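PDB 1YVU: protein argonaute from Aquifex aeolicus, which uses short single-stranded DNA guides to bind complementary RNA targets and cleaves them with the help of divalent metal ions. Local coordinates for residues K487-I501 against A517-V529. Sequence-based numbering, arbitrary orientation.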
loop_
_atom_site.group_PDB
_atom_site.type_symbol
_atom_site.label_atom_id
_atom_site.label_comp_id
_atom_site.label_asym_id
_atom_site.label_seq_id
_atom_site.Cartn_x
_atom_site.Cartn_y
_atom_site.Cartn_z
ATOM N N LYS A 487 0.851 5.317 -27.991
ATOM C CA LYS A 487 2.020 5.448 -27.117
ATOM C C LYS A 487 2.261 6.928 -27.033
ATOM O O LYS A 487 1.837 7.668 -27.917
ATOM C CB LYS A 487 3.271 4.718 -27.634
ATOM C CG LYS A 487 3.914 5.266 -28.905
ATOM C CD LYS A 487 5.099 4.422 -29.328
ATOM C CE LYS A 487 5.784 5.031 -30.531
ATOM N NZ LYS A 487 7.073 4.348 -30.789
ATOM N N LEU A 488 2.931 7.352 -25.965
ATOM C CA LEU A 488 3.251 8.752 -25.721
ATOM C C LEU A 488 4.183 9.293 -26.801
ATOM O O LEU A 488 4.959 8.535 -27.394
ATOM C CB LEU A 488 3.882 8.914 -24.332
ATOM C CG LEU A 488 2.996 8.640 -23.122
ATOM C CD1 LEU A 488 3.820 8.097 -21.987
ATOM C CD2 LEU A 488 2.246 9.908 -22.707
ATOM N N LYS A 489 4.022 10.578 -27.104
ATOM C CA LYS A 489 4.810 11.264 -28.113
ATOM C C LYS A 489 6.112 11.758 -27.516
ATOM O O LYS A 489 7.149 11.679 -28.147
ATOM C CB LYS A 489 4.008 12.450 -28.636
ATOM C CG LYS A 489 4.747 13.404 -29.562
ATOM C CD LYS A 489 3.962 14.671 -29.659
ATOM C CE LYS A 489 4.647 15.670 -30.510
ATOM N NZ LYS A 489 3.680 16.165 -31.540
ATOM N N GLU A 490 6.033 12.307 -26.312
ATOM C CA GLU A 490 7.202 12.841 -25.647
ATOM C C GLU A 490 6.991 12.646 -24.155
ATOM O O GLU A 490 5.843 12.670 -23.712
ATOM C CB GLU A 490 7.292 14.348 -25.976
ATOM C CG GLU A 490 8.595 15.068 -25.572
ATOM C CD GLU A 490 9.863 14.474 -26.222
ATOM O OE1 GLU A 490 9.901 14.345 -27.473
ATOM O OE2 GLU A 490 10.817 14.126 -25.481
ATOM N N ILE A 491 8.037 12.248 -23.426
ATOM C CA ILE A 491 7.965 12.158 -21.962
ATOM C C ILE A 491 9.015 13.175 -21.595
ATOM O O ILE A 491 10.125 13.131 -22.146
ATOM C CB ILE A 491 8.394 10.802 -21.371
ATOM C CG1 ILE A 491 7.275 9.781 -21.533
ATOM C CG2 ILE A 491 8.710 10.927 -19.866
ATOM C CD1 ILE A 491 7.652 8.363 -21.116
ATOM N N GLU A 492 8.687 14.053 -20.648
ATOM C CA GLU A 492 9.602 15.101 -20.206
ATOM C C GLU A 492 10.866 14.552 -19.555
ATOM O O GLU A 492 10.755 13.777 -18.601
ATOM C CB GLU A 492 8.897 16.045 -19.216
ATOM C CG GLU A 492 9.695 17.327 -18.847
ATOM C CD GLU A 492 8.973 18.239 -17.861
ATOM O OE1 GLU A 492 7.727 18.350 -17.965
ATOM O OE2 GLU A 492 9.652 18.851 -16.991
ATOM N N GLY A 493 12.026 14.786 -20.182
ATOM C CA GLY A 493 13.252 14.390 -19.531
ATOM C C GLY A 493 14.430 13.573 -19.983
ATOM O O GLY A 493 15.272 13.302 -19.117
ATOM N N LYS A 494 14.545 13.183 -21.251
ATOM C CA LYS A 494 15.710 12.374 -21.724
ATOM C C LYS A 494 16.220 11.305 -20.723
ATOM O O LYS A 494 17.182 11.508 -19.968
ATOM C CB LYS A 494 16.876 13.268 -22.164
ATOM C CG LYS A 494 16.600 14.132 -23.359
ATOM C CD LYS A 494 17.686 15.177 -23.466
ATOM C CE LYS A 494 17.238 16.357 -24.332
ATOM N NZ LYS A 494 18.270 17.447 -24.481
ATOM N N VAL A 495 15.422 10.260 -20.608
ATOM C CA VAL A 495 15.691 9.139 -19.743
ATOM C C VAL A 495 15.681 7.994 -20.720
ATOM O O VAL A 495 14.787 7.927 -21.549
ATOM C CB VAL A 495 14.533 8.953 -18.758
ATOM C CG1 VAL A 495 14.622 7.588 -18.052
ATOM C CG2 VAL A 495 14.475 10.117 -17.769
ATOM N N ASP A 496 16.614 7.057 -20.587
ATOM C CA ASP A 496 16.681 5.943 -21.518
ATOM C C ASP A 496 15.794 4.713 -21.208
ATOM O O ASP A 496 15.494 3.941 -22.130
ATOM C CB ASP A 496 18.148 5.580 -21.812
ATOM C CG ASP A 496 18.963 6.771 -22.385
ATOM O OD1 ASP A 496 18.424 7.879 -22.599
ATOM O OD2 ASP A 496 20.180 6.622 -22.615
ATOM N N ALA A 497 15.370 4.535 -19.944
ATOM C CA ALA A 497 14.468 3.424 -19.510
ATOM C C ALA A 497 13.863 3.627 -18.123
ATOM O O ALA A 497 14.517 4.131 -17.203
ATOM C CB ALA A 497 15.133 2.054 -19.576
ATOM N N PHE A 498 12.595 3.236 -17.999
ATOM C CA PHE A 498 11.823 3.350 -16.754
ATOM C C PHE A 498 11.601 1.951 -16.222
ATOM O O PHE A 498 10.863 1.163 -16.820
ATOM C CB PHE A 498 10.472 4.029 -17.018
ATOM C CG PHE A 498 10.595 5.442 -17.491
ATOM C CD1 PHE A 498 10.837 5.731 -18.839
ATOM C CD2 PHE A 498 10.539 6.503 -16.589
ATOM C CE1 PHE A 498 11.028 7.067 -19.278
ATOM C CE2 PHE A 498 10.727 7.838 -17.016
ATOM C CZ PHE A 498 10.972 8.116 -18.361
ATOM N N VAL A 499 12.312 1.595 -15.163
ATOM C CA VAL A 499 12.143 0.265 -14.626
ATOM C C VAL A 499 11.341 0.297 -13.335
ATOM O O VAL A 499 11.635 1.072 -12.438
ATOM C CB VAL A 499 13.493 -0.536 -14.567
ATOM C CG1 VAL A 499 14.568 0.189 -15.323
ATOM C CG2 VAL A 499 13.958 -0.817 -13.182
ATOM N N GLY A 500 10.272 -0.490 -13.283
ATOM C CA GLY A 500 9.461 -0.529 -12.078
ATOM C C GLY A 500 9.562 -1.869 -11.388
ATOM O O GLY A 500 9.410 -2.894 -12.055
ATOM N N ILE A 501 9.866 -1.856 -10.087
ATOM C CA ILE A 501 10.007 -3.095 -9.319
ATOM C C ILE A 501 9.182 -3.163 -8.018
ATOM O O ILE A 501 8.782 -2.128 -7.480
ATOM C CB ILE A 501 11.532 -3.355 -8.877
ATOM C CG1 ILE A 501 12.530 -2.972 -9.985
ATOM C CG2 ILE A 501 11.765 -4.855 -8.489
ATOM C CD1 ILE A 501 13.977 -3.443 -9.792
ATOM N N ALA A 517 10.099 -11.420 -7.542
ATOM C CA ALA A 517 10.444 -10.086 -8.056
ATOM C C ALA A 517 9.764 -9.852 -9.383
ATOM O O ALA A 517 9.853 -10.697 -10.287
ATOM C CB ALA A 517 11.955 -9.937 -8.254
ATOM N N PHE A 518 9.087 -8.712 -9.507
ATOM C CA PHE A 518 8.455 -8.366 -10.769
ATOM C C PHE A 518 8.919 -7.013 -11.328
ATOM O O PHE A 518 8.449 -5.941 -10.909
ATOM C CB PHE A 518 6.926 -8.448 -10.686
ATOM C CG PHE A 518 6.217 -8.279 -12.028
ATOM C CD1 PHE A 518 6.689 -8.929 -13.194
ATOM C CD2 PHE A 518 5.069 -7.468 -12.129
ATOM C CE1 PHE A 518 6.053 -8.788 -14.428
ATOM C CE2 PHE A 518 4.412 -7.319 -13.374
ATOM C CZ PHE A 518 4.924 -7.993 -14.528
ATOM N N THR A 519 9.748 -7.110 -12.367
ATOM C CA THR A 519 10.333 -5.959 -13.064
ATOM C C THR A 519 9.638 -5.676 -14.397
ATOM O O THR A 519 9.192 -6.600 -15.105
ATOM C CB THR A 519 11.866 -6.157 -13.238
ATOM O OG1 THR A 519 12.448 -6.357 -11.938
ATOM C CG2 THR A 519 12.538 -4.950 -13.902
ATOM N N LYS A 520 9.486 -4.378 -14.670
ATOM C CA LYS A 520 8.850 -3.863 -15.877
ATOM C C LYS A 520 9.731 -2.769 -16.460
ATOM O O LYS A 520 9.884 -1.687 -15.884
ATOM C CB LYS A 520 7.485 -3.280 -15.528
ATOM C CG LYS A 520 6.326 -4.132 -15.875
ATOM C CD LYS A 520 5.038 -3.462 -15.482
ATOM C CE LYS A 520 4.701 -3.686 -14.012
ATOM N NZ LYS A 520 3.250 -4.092 -13.777
ATOM N N ILE A 521 10.354 -3.084 -17.582
ATOM C CA ILE A 521 11.224 -2.132 -18.271
ATOM C C ILE A 521 10.446 -1.428 -19.391
ATOM O O ILE A 521 9.848 -2.097 -20.251
ATOM C CB ILE A 521 12.475 -2.846 -18.847
ATOM C CG1 ILE A 521 13.174 -3.594 -17.717
ATOM C CG2 ILE A 521 13.432 -1.828 -19.453
ATOM C CD1 ILE A 521 14.045 -4.641 -18.158
ATOM N N PHE A 522 10.483 -0.087 -19.357
ATOM C CA PHE A 522 9.804 0.773 -20.336
ATOM C C PHE A 522 10.729 1.656 -21.203
ATOM O O PHE A 522 11.926 1.801 -20.919
ATOM C CB PHE A 522 8.765 1.654 -19.636
ATOM C CG PHE A 522 7.518 0.920 -19.215
ATOM C CD1 PHE A 522 7.445 0.253 -17.964
ATOM C CD2 PHE A 522 6.380 0.929 -20.052
ATOM C CE1 PHE A 522 6.241 -0.395 -17.550
ATOM C CE2 PHE A 522 5.156 0.287 -19.668
ATOM C CZ PHE A 522 5.088 -0.381 -18.395
ATOM N N ASN A 523 10.124 2.212 -22.266
ATOM C CA ASN A 523 10.711 3.097 -23.308
ATOM C C ASN A 523 10.556 4.554 -22.901
ATOM O O ASN A 523 9.750 4.864 -22.035
ATOM C CB ASN A 523 9.887 2.938 -24.603
ATOM C CG ASN A 523 10.740 2.798 -25.840
ATOM O OD1 ASN A 523 11.749 3.484 -25.998
ATOM N ND2 ASN A 523 10.332 1.910 -26.742
ATOM N N SER A 524 11.235 5.458 -23.615
ATOM C CA SER A 524 11.141 6.916 -23.377
ATOM C C SER A 524 9.821 7.426 -23.955
ATOM O O SER A 524 9.457 8.593 -23.790
ATOM C CB SER A 524 12.293 7.647 -24.057
ATOM O OG SER A 524 12.266 7.411 -25.453
ATOM N N LYS A 525 9.161 6.545 -24.711
ATOM C CA LYS A 525 7.873 6.815 -25.331
ATOM C C LYS A 525 6.760 6.071 -24.551
ATOM O O LYS A 525 5.599 6.034 -24.953
ATOM C CB LYS A 525 7.910 6.420 -26.817
ATOM C CG LYS A 525 8.977 7.137 -27.643
ATOM C CD LYS A 525 8.812 8.649 -27.532
ATOM C CE LYS A 525 10.107 9.425 -27.782
ATOM N NZ LYS A 525 9.967 10.836 -27.289
ATOM N N GLY A 526 7.162 5.461 -23.437
ATOM C CA GLY A 526 6.245 4.754 -22.565
ATOM C C GLY A 526 5.888 3.315 -22.882
ATOM O O GLY A 526 5.179 2.707 -22.076
ATOM N N GLU A 527 6.321 2.763 -24.024
ATOM C CA GLU A 527 5.959 1.387 -24.372
ATOM C C GLU A 527 6.745 0.295 -23.652
ATOM O O GLU A 527 7.883 0.517 -23.232
ATOM C CB GLU A 527 5.903 1.179 -25.886
ATOM C CG GLU A 527 7.213 1.073 -26.609
ATOM C CD GLU A 527 7.088 1.439 -28.068
ATOM O OE1 GLU A 527 6.252 0.830 -28.772
ATOM O OE2 GLU A 527 7.818 2.355 -28.509
ATOM N N LEU A 528 6.110 -0.866 -23.462
ATOM C CA LEU A 528 6.728 -1.973 -22.740
ATOM C C LEU A 528 7.820 -2.700 -23.511
ATOM O O LEU A 528 7.572 -3.372 -24.524
ATOM C CB LEU A 528 5.666 -2.976 -22.238
ATOM C CG LEU A 528 6.155 -4.079 -21.276
ATOM C CD1 LEU A 528 6.478 -3.507 -19.862
ATOM C CD2 LEU A 528 5.149 -5.196 -21.195
ATOM N N VAL A 529 9.035 -2.563 -23.002
ATOM C CA VAL A 529 10.151 -3.225 -23.607
ATOM C C VAL A 529 10.104 -4.694 -23.156
ATOM O O VAL A 529 9.940 -5.557 -24.007
ATOM C CB VAL A 529 11.481 -2.546 -23.262
ATOM C CG1 VAL A 529 12.641 -3.280 -23.945
ATOM C CG2 VAL A 529 11.451 -1.099 -23.713
#
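The antiparallel hairpin of the RNase H-fold PIWI domain, strands 497-505 and 515-522, forms one part of this contact: the axes of 497-501 and 517-522 approach to 4.5 Å and run antiparallel at 166°. Gly500 and Lys520 form a hydrogen-bonded pair, Gly500 N reaching Lys520 O at 2.9 Å and Lys520 N returning to Gly500 O at 3.0 Å, the latter bond lying in the carbonyl plane. Val499 and Ile521 make the adjacent non-hydrogen-bonded pair. At the next position Phe522 N donates to Phe498 O, which also sits at the edge of the Phe522 ring; Phe498 CB and Phe522 CB are 3.9 Å apart.

Beyond the strands, 487-491 wraps round the type I turn Asn523-Gly526. Lys525, bent at chi2 (-56°), brings NZ to Lys489 O at 3.1 Å, tilted from the carbonyl plane, and to Glu490 OE1 at 3.5 Å in a longer salt bridge. Gly526 ends the turn with a positive phi, and Leu488 CD1 lies near its CA. From the extended chain of Lys487, NZ meets Glu527 OE2 on its syn side at 3.1 Å, with CG of Glu527 set between its backbone N and carbonyl carbon (chi1 76°). Without this carboxylate, as with an alanine here, Lys487 NZ would probably lose its mate across the contact and its chain would be freer to turn.

Directly after Ile501 comes Asp502, which with Asp683 holds the calcium ion, so the hairpin runs into the metal site. Strand 497-505 lies between its hairpin partner and strand 565-570, whose Val567 bonds through its backbone to Ala497 and Val499. Helix 542-557 covers Ile501, Thr519 and Ile521, while Phe518 and Lys520 face helix 682-690, Lys520 NZ bonding to His680 O.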